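Local coordinates for protein lectin (Cicer arietinum, PDB 3S18) that agglutinates red blood cells, probably by recognising complex sugars, and is a chickpea seed albumin folded as a four-bladed hemopexin-type beta-propeller, at residues D24-L29 with G43-R48; M173-A178 with Y186-E191; K139-D144 with Q152-S157. One frame throughout, in Å; residues are numbered along the deposited sequence.

Interaction 1 (D24-L29 with G43-R48); sequences DKYVLL and GPSFVR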
loop_
_atom_site.group_PDB
_atom_site.type_symbol
_atom_site.label_atom_id
_atom_site.label_comp_id
_atom_site.label_asym_id
_atom_site.label_seq_id
_atom_site.Cartn_x
_atom_site.Cartn_y
_atom_site.Cartn_z
ATOM N N ASP A 24 -3.875 -14.058 -4.810
ATOM C CA ASP A 24 -2.498 -13.585 -4.854
ATOM C C ASP A 24 -1.676 -14.322 -5.922
ATOM O O ASP A 24 -0.444 -14.257 -5.944
ATOM C CB ASP A 24 -1.854 -13.666 -3.469
ATOM C CG ASP A 24 -1.892 -15.069 -2.875
ATOM O OD1 ASP A 24 -2.494 -15.993 -3.478
ATOM O OD2 ASP A 24 -1.313 -15.239 -1.789
ATOM N N LYS A 25 -2.376 -14.980 -6.836
ATOM C CA LYS A 25 -1.725 -15.762 -7.880
ATOM C C LYS A 25 -2.089 -15.253 -9.280
ATOM O O LYS A 25 -2.932 -14.369 -9.436
ATOM C CB LYS A 25 -2.089 -17.235 -7.721
ATOM C CG LYS A 25 -1.583 -17.810 -6.419
ATOM C CD LYS A 25 -1.976 -19.242 -6.256
ATOM C CE LYS A 25 -1.852 -19.657 -4.800
ATOM N NZ LYS A 25 -1.839 -21.145 -4.741
ATOM N N TYR A 26 -1.444 -15.791 -10.301
ATOM C CA TYR A 26 -1.834 -15.446 -11.652
ATOM C C TYR A 26 -1.634 -16.652 -12.562
ATOM O O TYR A 26 -0.963 -17.588 -12.190
ATOM C CB TYR A 26 -1.050 -14.218 -12.138
ATOM C CG TYR A 26 0.388 -14.504 -12.503
ATOM C CD1 TYR A 26 1.385 -14.562 -11.521
ATOM C CD2 TYR A 26 0.751 -14.717 -13.829
ATOM C CE1 TYR A 26 2.711 -14.832 -11.859
ATOM C CE2 TYR A 26 2.058 -14.988 -14.175
ATOM C CZ TYR A 26 3.031 -15.043 -13.188
ATOM O OH TYR A 26 4.321 -15.309 -13.548
ATOM N N VAL A 27 -2.263 -16.638 -13.727
ATOM C CA VAL A 27 -2.020 -17.635 -14.764
ATOM C C VAL A 27 -1.807 -16.915 -16.080
ATOM O O VAL A 27 -2.410 -15.875 -16.337
ATOM C CB VAL A 27 -3.184 -18.686 -14.920
ATOM C CG1 VAL A 27 -3.401 -19.482 -13.646
ATOM C CG2 VAL A 27 -4.474 -18.041 -15.348
ATOM N N LEU A 28 -0.928 -17.448 -16.907
ATOM C CA LEU A 28 -0.798 -16.967 -18.271
ATOM C C LEU A 28 -1.504 -17.951 -19.188
ATOM O O LEU A 28 -1.197 -19.146 -19.197
ATOM C CB LEU A 28 0.669 -16.810 -18.663
ATOM C CG LEU A 28 0.998 -16.648 -20.158
ATOM C CD1 LEU A 28 0.348 -15.396 -20.759
ATOM C CD2 LEU A 28 2.516 -16.646 -20.381
ATOM N N LEU A 29 -2.450 -17.439 -19.958
ATOM C CA LEU A 29 -3.334 -18.273 -20.759
ATOM C C LEU A 29 -3.167 -18.006 -22.250
ATOM O O LEU A 29 -2.986 -16.861 -22.662
ATOM C CB LEU A 29 -4.786 -17.968 -20.360
ATOM C CG LEU A 29 -5.820 -19.088 -20.392
ATOM C CD1 LEU A 29 -5.551 -20.082 -19.274
ATOM C CD2 LEU A 29 -7.202 -18.526 -20.255
ATOM N N GLY A 43 1.700 -21.051 -14.610
ATOM C CA GLY A 43 0.912 -20.908 -13.391
ATOM C C GLY A 43 -0.115 -22.012 -13.217
ATOM O O GLY A 43 -0.122 -22.962 -13.985
ATOM N N PRO A 44 -1.000 -21.893 -12.207
ATOM C CA PRO A 44 -1.121 -20.787 -11.257
ATOM C C PRO A 44 0.096 -20.671 -10.336
ATOM O O PRO A 44 0.583 -21.673 -9.814
ATOM C CB PRO A 44 -2.360 -21.159 -10.444
ATOM C CG PRO A 44 -2.422 -22.635 -10.516
ATOM C CD PRO A 44 -1.937 -22.987 -11.891
ATOM N N SER A 45 0.595 -19.452 -10.166
ATOM C CA SER A 45 1.713 -19.225 -9.272
ATOM C C SER A 45 1.573 -17.891 -8.587
ATOM O O SER A 45 0.843 -17.029 -9.058
ATOM C CB SER A 45 3.041 -19.319 -10.031
ATOM O OG SER A 45 3.042 -18.461 -11.139
ATOM N N PHE A 46 2.267 -17.720 -7.465
ATOM C CA PHE A 46 2.191 -16.469 -6.734
ATOM C C PHE A 46 2.729 -15.333 -7.619
ATOM O O PHE A 46 3.705 -15.521 -8.349
ATOM C CB PHE A 46 2.945 -16.543 -5.396
ATOM C CG PHE A 46 2.335 -17.501 -4.390
ATOM C CD1 PHE A 46 1.148 -17.180 -3.725
ATOM C CD2 PHE A 46 2.969 -18.712 -4.086
ATOM C CE1 PHE A 46 0.583 -18.061 -2.780
ATOM C CE2 PHE A 46 2.419 -19.605 -3.146
ATOM C CZ PHE A 46 1.222 -19.281 -2.488
ATOM N N VAL A 47 2.072 -14.175 -7.562
ATOM C CA VAL A 47 2.544 -12.984 -8.250
ATOM C C VAL A 47 3.986 -12.703 -7.832
ATOM O O VAL A 47 4.836 -12.364 -8.667
ATOM C CB VAL A 47 1.615 -11.746 -7.997
ATOM C CG1 VAL A 47 2.253 -10.438 -8.508
ATOM C CG2 VAL A 47 0.242 -11.957 -8.653
ATOM N N ARG A 48 4.271 -12.888 -6.547
ATOM C CA ARG A 48 5.604 -12.592 -6.029
ATOM C C ARG A 48 6.675 -13.564 -6.548
ATOM O O ARG A 48 7.846 -13.220 -6.557
ATOM C CB ARG A 48 5.602 -12.539 -4.504
ATOM C CG ARG A 48 5.459 -13.878 -3.827
ATOM C CD ARG A 48 5.358 -13.709 -2.326
ATOM N NE ARG A 48 4.705 -14.864 -1.713
ATOM C CZ ARG A 48 3.410 -14.930 -1.417
ATOM N NH1 ARG A 48 2.606 -13.896 -1.655
ATOM N NH2 ARG A 48 2.921 -16.039 -0.869
HETATM O O HOH W 1 1.779 -13.243 -4.654
#
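D24 CG lies between its backbone N and carbonyl carbon (chi1 57°), and F46 turns its ring beside its backbone N (chi1 -66°), which sends the two side chains out next to each other. The carboxylate stands almost perpendicular to the ring and presents OD2 to the ring edge, 3.5 Å from F46 CE1. K25, extended beyond CG, runs along the same ring, its CE 3.5 Å from F46 CE1, oblique to the ring plane. R48 lays NH2 over one face of F46, while its NH1 is hydrogen-bonded to the carbonyl of G60 and stays 4.1 Å from D24 OD2, too far for a salt bridge though probably still favourable.

Backbone bonds also join the two segments. Y26 and S45 form an antiparallel hydrogen-bonded pair, Y26 N giving to S45 O at 2.9 Å and S45 N giving back to Y26 O. Next along, D24 O receives V47 N at 3.0 Å in an almost straight bond (173°), and a water donates to the same oxygen while accepting from R48 N. The first two amides after the N-cap F46 are thus linked to D24, V47 N directly and R48 N through the water.

On the buried side, the Y26 ring brings CD1 to 4.0 Å from V47 CG2 and meets Y51 beyond. At the other end V27 CG1 rests on P44 CB, whose cis peptide marks the corner in the chain. A strand paired with an edge strand that runs straight into a short helix is characteristic of the outer rim of a hemopexin beta-propeller blade.

Interaction 2 (M173-A178 with Y186-E191); sequences MDSAFA and YLFKGE. With CA (calcium ion), chain D.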
loop_
_atom_site.group_PDB
_atom_site.type_symbol
_atom_site.label_atom_id
_atom_site.label_comp_id
_atom_site.label_asym_id
_atom_site.label_seq_id
_atom_site.Cartn_x
_atom_site.Cartn_y
_atom_site.Cartn_z
ATOM N N MET A 173 -18.720 -5.317 -12.542
ATOM C CA MET A 173 -17.962 -6.481 -13.001
ATOM C C MET A 173 -16.620 -6.631 -12.321
ATOM O O MET A 173 -16.001 -5.642 -11.952
ATOM C CB MET A 173 -17.816 -6.518 -14.519
ATOM C CG MET A 173 -17.274 -5.297 -15.130
ATOM S SD MET A 173 -18.267 -4.929 -16.585
ATOM C CE MET A 173 -19.897 -4.861 -15.865
ATOM N N ASP A 174 -16.197 -7.880 -12.158
ATOM C CA ASP A 174 -15.048 -8.220 -11.324
ATOM C C ASP A 174 -13.705 -8.089 -12.040
ATOM O O ASP A 174 -12.693 -7.787 -11.420
ATOM C CB ASP A 174 -15.205 -9.633 -10.732
ATOM C CG ASP A 174 -16.192 -9.685 -9.574
ATOM O OD1 ASP A 174 -16.506 -8.596 -9.053
ATOM O OD2 ASP A 174 -16.651 -10.811 -9.174
ATOM N N SER A 175 -13.692 -8.335 -13.342
ATOM C CA SER A 175 -12.459 -8.212 -14.119
ATOM C C SER A 175 -12.790 -8.179 -15.584
ATOM O O SER A 175 -13.904 -8.507 -15.955
ATOM C CB SER A 175 -11.520 -9.360 -13.846
ATOM O OG SER A 175 -12.209 -10.575 -14.055
ATOM N N ALA A 176 -11.810 -7.781 -16.398
ATOM C CA ALA A 176 -11.977 -7.657 -17.846
ATOM C C ALA A 176 -10.627 -7.573 -18.536
ATOM O O ALA A 176 -9.618 -7.190 -17.917
ATOM C CB ALA A 176 -12.810 -6.404 -18.195
ATOM N N PHE A 177 -10.622 -7.923 -19.815
ATOM C CA PHE A 177 -9.529 -7.572 -20.726
ATOM C C PHE A 177 -10.011 -7.475 -22.185
ATOM O O PHE A 177 -11.007 -8.091 -22.547
ATOM C CB PHE A 177 -8.339 -8.531 -20.585
ATOM C CG PHE A 177 -8.609 -9.947 -21.048
ATOM C CD1 PHE A 177 -9.180 -10.880 -20.189
ATOM C CD2 PHE A 177 -8.242 -10.357 -22.317
ATOM C CE1 PHE A 177 -9.402 -12.200 -20.592
ATOM C CE2 PHE A 177 -8.470 -11.672 -22.739
ATOM C CZ PHE A 177 -9.050 -12.596 -21.873
ATOM N N ALA A 178 -9.317 -6.675 -22.992
ATOM C CA ALA A 178 -9.580 -6.585 -24.436
ATOM C C ALA A 178 -9.051 -7.812 -25.159
ATOM O O ALA A 178 -7.997 -8.355 -24.817
ATOM C CB ALA A 178 -8.949 -5.334 -25.024
ATOM N N TYR A 186 -13.748 -9.231 -22.979
ATOM C CA TYR A 186 -14.292 -10.233 -22.086
ATOM C C TYR A 186 -14.541 -9.623 -20.722
ATOM O O TYR A 186 -13.700 -8.911 -20.187
ATOM C CB TYR A 186 -13.330 -11.408 -21.956
ATOM C CG TYR A 186 -13.130 -12.192 -23.236
ATOM C CD1 TYR A 186 -14.040 -13.188 -23.623
ATOM C CD2 TYR A 186 -12.034 -11.952 -24.049
ATOM C CE1 TYR A 186 -13.854 -13.926 -24.804
ATOM C CE2 TYR A 186 -11.838 -12.673 -25.226
ATOM C CZ TYR A 186 -12.745 -13.653 -25.594
ATOM O OH TYR A 186 -12.531 -14.352 -26.747
ATOM N N LEU A 187 -15.699 -9.913 -20.158
ATOM C CA LEU A 187 -16.044 -9.428 -18.843
ATOM C C LEU A 187 -16.258 -10.634 -17.948
ATOM O O LEU A 187 -16.822 -11.641 -18.393
ATOM C CB LEU A 187 -17.326 -8.593 -18.905
ATOM C CG LEU A 187 -17.500 -7.576 -20.035
ATOM C CD1 LEU A 187 -18.870 -6.890 -19.901
ATOM C CD2 LEU A 187 -16.375 -6.538 -20.041
ATOM N N PHE A 188 -15.839 -10.529 -16.694
ATOM C CA PHE A 188 -16.041 -11.620 -15.748
ATOM C C PHE A 188 -16.718 -11.173 -14.471
ATOM O O PHE A 188 -16.497 -10.054 -13.994
ATOM C CB PHE A 188 -14.710 -12.282 -15.396
ATOM C CG PHE A 188 -13.979 -12.822 -16.574
ATOM C CD1 PHE A 188 -14.188 -14.124 -16.994
ATOM C CD2 PHE A 188 -13.065 -12.028 -17.256
ATOM C CE1 PHE A 188 -13.506 -14.643 -18.113
ATOM C CE2 PHE A 188 -12.378 -12.522 -18.365
ATOM C CZ PHE A 188 -12.596 -13.836 -18.795
ATOM N N LYS A 189 -17.529 -12.065 -13.911
ATOM C CA LYS A 189 -18.193 -11.832 -12.630
ATOM C C LYS A 189 -18.660 -13.165 -12.054
ATOM O O LYS A 189 -19.519 -13.825 -12.638
ATOM C CB LYS A 189 -19.387 -10.891 -12.795
ATOM C CG LYS A 189 -19.971 -10.439 -11.477
ATOM C CD LYS A 189 -21.285 -9.716 -11.689
ATOM C CE LYS A 189 -21.620 -8.836 -10.498
ATOM N NZ LYS A 189 -22.500 -7.715 -10.918
ATOM N N GLY A 190 -18.097 -13.550 -10.912
ATOM C CA GLY A 190 -18.360 -14.859 -10.329
ATOM C C GLY A 190 -17.983 -15.964 -11.304
ATOM O O GLY A 190 -16.902 -15.932 -11.909
ATOM N N GLU A 191 -18.891 -16.918 -11.487
ATOM C CA GLU A 191 -18.656 -18.044 -12.391
ATOM C C GLU A 191 -19.060 -17.740 -13.841
ATOM O O GLU A 191 -18.986 -18.620 -14.709
ATOM C CB GLU A 191 -19.341 -19.326 -11.860
ATOM C CG GLU A 191 -20.847 -19.199 -11.646
ATOM C CD GLU A 191 -21.347 -19.959 -10.433
ATOM O OE1 GLU A 191 -21.071 -19.505 -9.300
ATOM O OE2 GLU A 191 -22.032 -20.999 -10.609
HETATM CA CA CA D . -11.337 -6.753 -9.703
HETATM O O HOH W 2 -13.151 -6.858 -8.399
HETATM O O HOH W 3 -11.222 -5.255 -7.859
#
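F188, F177 and Y186 bury the most surface here, and all three rings project from the same face of the sheet. F177 reaches over to both: its CE1 meets F188 CE2 at 3.7 Å, at the edge of the F188 ring, and the adjacent CZ comes equally near Y186 CD2. The F177 and Y186 planes are tilted by 35°, neither stacked nor edge-to-face. F177 reaches across because its CG stands between the backbone N and carbonyl carbon (chi1 68°). W217 meets both Y186 and F188 edge-to-face, and Y31 does the same to F177.

This is the hairpin of the two innermost strands of a propeller blade, antiparallel at 170°. Y186 N gives to F177 O at 3.0 Å and F188 N to S175 O at 2.9 Å. At the start of strand 175-178 lies a classic beta bulge: F188 O takes D174 N at 2.9 Å and, weakly, S175 N. D174 is left with its carbonyl toward the central channel, where D174 O binds the calcium at 2.4 Å with two waters and, among others, the carbonyl oxygens of N7, D65 and D121. On the opposite face M173 SD touches L187 CD1 at 3.9 Å, next to A176.

Interaction 3 (K139-D144 with Q152-S157); sequences KYARID and QNKSIS. With SO4 (sulfate ion), chain C.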
loop_
_atom_site.group_PDB
_atom_site.type_symbol
_atom_site.label_atom_id
_atom_site.label_comp_id
_atom_site.label_asym_id
_atom_site.label_seq_id
_atom_site.Cartn_x
_atom_site.Cartn_y
_atom_site.Cartn_z
ATOM N N LYS A 139 -20.797 2.061 -12.258
ATOM C CA LYS A 139 -20.305 3.186 -13.044
ATOM C C LYS A 139 -19.134 2.796 -13.923
ATOM O O LYS A 139 -18.403 1.814 -13.654
ATOM C CB LYS A 139 -19.833 4.332 -12.128
ATOM C CG LYS A 139 -20.863 4.856 -11.133
ATOM C CD LYS A 139 -21.972 5.617 -11.851
ATOM C CE LYS A 139 -23.105 5.951 -10.899
ATOM N NZ LYS A 139 -24.396 5.650 -11.558
ATOM N N TYR A 140 -18.938 3.584 -14.972
ATOM C CA TYR A 140 -17.725 3.458 -15.757
ATOM C C TYR A 140 -17.127 4.814 -16.114
ATOM O O TYR A 140 -17.833 5.806 -16.262
ATOM C CB TYR A 140 -17.938 2.573 -17.007
ATOM C CG TYR A 140 -18.505 3.285 -18.218
ATOM C CD1 TYR A 140 -19.840 3.704 -18.255
ATOM C CD2 TYR A 140 -17.712 3.521 -19.342
ATOM C CE1 TYR A 140 -20.358 4.353 -19.383
ATOM C CE2 TYR A 140 -18.227 4.160 -20.467
ATOM C CZ TYR A 140 -19.544 4.573 -20.476
ATOM O OH TYR A 140 -20.029 5.244 -21.578
ATOM N N ALA A 141 -15.810 4.813 -16.274
ATOM C CA ALA A 141 -15.085 5.954 -16.783
ATOM C C ALA A 141 -14.377 5.587 -18.079
ATOM O O ALA A 141 -14.069 4.428 -18.332
ATOM C CB ALA A 141 -14.083 6.446 -15.757
ATOM N N ARG A 142 -14.126 6.605 -18.890
ATOM C CA ARG A 142 -13.429 6.475 -20.139
ATOM C C ARG A 142 -12.318 7.516 -20.083
ATOM O O ARG A 142 -12.598 8.716 -19.961
ATOM C CB ARG A 142 -14.395 6.800 -21.273
ATOM C CG ARG A 142 -13.809 6.682 -22.669
ATOM C CD ARG A 142 -14.788 7.298 -23.641
ATOM N NE ARG A 142 -14.232 7.318 -24.981
ATOM C CZ ARG A 142 -14.843 7.835 -26.045
ATOM N NH1 ARG A 142 -16.051 8.382 -25.934
ATOM N NH2 ARG A 142 -14.240 7.794 -27.219
ATOM N N ILE A 143 -11.068 7.057 -20.135
ATOM C CA ILE A 143 -9.920 7.957 -19.959
ATOM C C ILE A 143 -8.924 7.833 -21.102
ATOM O O ILE A 143 -9.017 6.910 -21.916
ATOM C CB ILE A 143 -9.171 7.723 -18.613
ATOM C CG1 ILE A 143 -8.330 6.436 -18.664
ATOM C CG2 ILE A 143 -10.160 7.750 -17.417
ATOM C CD1 ILE A 143 -7.322 6.279 -17.506
ATOM N N ASP A 144 -8.016 8.799 -21.172
ATOM C CA ASP A 144 -6.830 8.715 -21.994
ATOM C C ASP A 144 -5.650 8.696 -21.028
ATOM O O ASP A 144 -5.452 9.659 -20.294
ATOM C CB ASP A 144 -6.762 9.921 -22.941
ATOM C CG ASP A 144 -5.515 9.925 -23.812
ATOM O OD1 ASP A 144 -4.400 9.750 -23.284
ATOM O OD2 ASP A 144 -5.646 10.130 -25.029
ATOM N N GLN A 152 -15.050 11.907 -20.860
ATOM C CA GLN A 152 -16.457 12.272 -20.675
ATOM C C GLN A 152 -16.866 12.123 -19.205
ATOM O O GLN A 152 -16.105 11.590 -18.401
ATOM C CB GLN A 152 -17.308 11.352 -21.544
ATOM C CG GLN A 152 -17.126 9.886 -21.164
ATOM C CD GLN A 152 -17.641 8.949 -22.218
ATOM O OE1 GLN A 152 -17.645 9.272 -23.413
ATOM N NE2 GLN A 152 -18.068 7.761 -21.788
ATOM N N ASN A 153 -18.064 12.581 -18.850
ATOM C CA ASN A 153 -18.585 12.380 -17.493
ATOM C C ASN A 153 -18.656 10.889 -17.146
ATOM O O ASN A 153 -18.955 10.051 -17.997
ATOM C CB ASN A 153 -19.995 12.965 -17.337
ATOM C CG ASN A 153 -20.028 14.479 -17.365
ATOM O OD1 ASN A 153 -19.050 15.164 -17.029
ATOM N ND2 ASN A 153 -21.177 15.020 -17.764
ATOM N N LYS A 154 -18.392 10.560 -15.889
ATOM C CA LYS A 154 -18.586 9.198 -15.435
ATOM C C LYS A 154 -20.080 8.923 -15.487
ATOM O O LYS A 154 -20.884 9.782 -15.145
ATOM C CB LYS A 154 -18.042 9.025 -14.021
ATOM C CG LYS A 154 -16.500 9.008 -13.978
ATOM C CD LYS A 154 -16.032 9.193 -12.568
ATOM C CE LYS A 154 -15.228 10.434 -12.425
ATOM N NZ LYS A 154 -13.813 10.178 -12.877
ATOM N N SER A 155 -20.453 7.750 -15.969
ATOM C CA SER A 155 -21.858 7.442 -16.005
ATOM C C SER A 155 -22.115 5.963 -15.789
ATOM O O SER A 155 -21.199 5.167 -15.588
ATOM C CB SER A 155 -22.528 7.976 -17.288
ATOM O OG SER A 155 -22.068 7.280 -18.428
ATOM N N ILE A 156 -23.387 5.629 -15.791
ATOM C CA ILE A 156 -23.835 4.292 -15.545
ATOM C C ILE A 156 -23.330 3.355 -16.646
ATOM O O ILE A 156 -23.313 3.714 -17.836
ATOM C CB ILE A 156 -25.358 4.299 -15.439
ATOM C CG1 ILE A 156 -25.783 4.816 -14.053
ATOM C CG2 ILE A 156 -25.905 2.942 -15.696
ATOM C CD1 ILE A 156 -27.246 5.060 -13.949
ATOM N N SER A 157 -22.884 2.172 -16.232
ATOM C CA SER A 157 -22.412 1.157 -17.164
ATOM C C SER A 157 -23.384 0.936 -18.324
ATOM O O SER A 157 -22.965 0.917 -19.476
ATOM C CB SER A 157 -22.112 -0.154 -16.424
ATOM O OG SER A 157 -21.930 -1.238 -17.334
HETATM S S SO4 C . -18.537 4.628 -24.812
HETATM O O1 SO4 C . -18.505 3.224 -24.440
HETATM O O2 SO4 C . -17.428 4.911 -25.686
HETATM O O3 SO4 C . -19.822 4.761 -25.466
HETATM O O4 SO4 C . -18.595 5.513 -23.658
HETATM O O HOH W 4 -18.233 7.466 -18.759
#
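R142 and Q152 meet at about a right angle, with the guanidinium and amide planes 88° apart. R142 is fully extended, and its NH1 points to Q152 OE1 at 3.1 Å. The oxygen lies in the guanidinium plane, but the donor stands 42° out of the amide plane, so the bond does not follow a carbonyl lone pair. E131 takes NE in a salt bridge, which together with the Q152 bond would limit rotation of the group.

The same amide is turned nearly perpendicular to the Y140 ring, near its hydroxyl end. Q152 NE2 is used twice: it gives to O4 of a bound sulfate at 3.0 Å and to a water that itself donates to Y140 O and N153 O. This water sits 3.6 Å above the centre of the Y140 ring and ties Q152 and N153 to the strand. Y140 OH gives to sulfate O4 in a short bond of 2.5 Å. Y133 OH is a further sulfate partner, and R142 has O2 of the ion over one guanidinium face. The sulfate, probably from the crystallisation liquor, thus binds among Y140, Q152, R142 and Y133, on the sheet face that carries Y140.

Y140 N gives to S155 O at 2.8 Å, with S155 N returning to Y140 O; the ring edge passes I156 O, with CE1 3.4 Å away. On the reverse face A141 CB meets K154 CG at 3.9 Å. The hairpin is that of the third and outermost strands of a hemopexin-type propeller blade, splayed at its outer edge.

Interactions 1 and 3 sit on opposite sides of the chain's centre, about 30 Å apart between centres, each pairing an outer strand with the strand inside it in different blades. Interaction 2 lies nearer the middle, with its centre about 17 Å from both of the others; its nearest atoms come to about 6 Å from interaction 1 and about 4 Å from interaction 3, without touching either. W217 spans the first gap, packing on L29 of interaction 1 and on Y186 and F188 of interaction 2. Of the three, interaction 2 alone binds the channel calcium, which lies about 13 Å from the V47 side chain and about 14 Å from that of Y140.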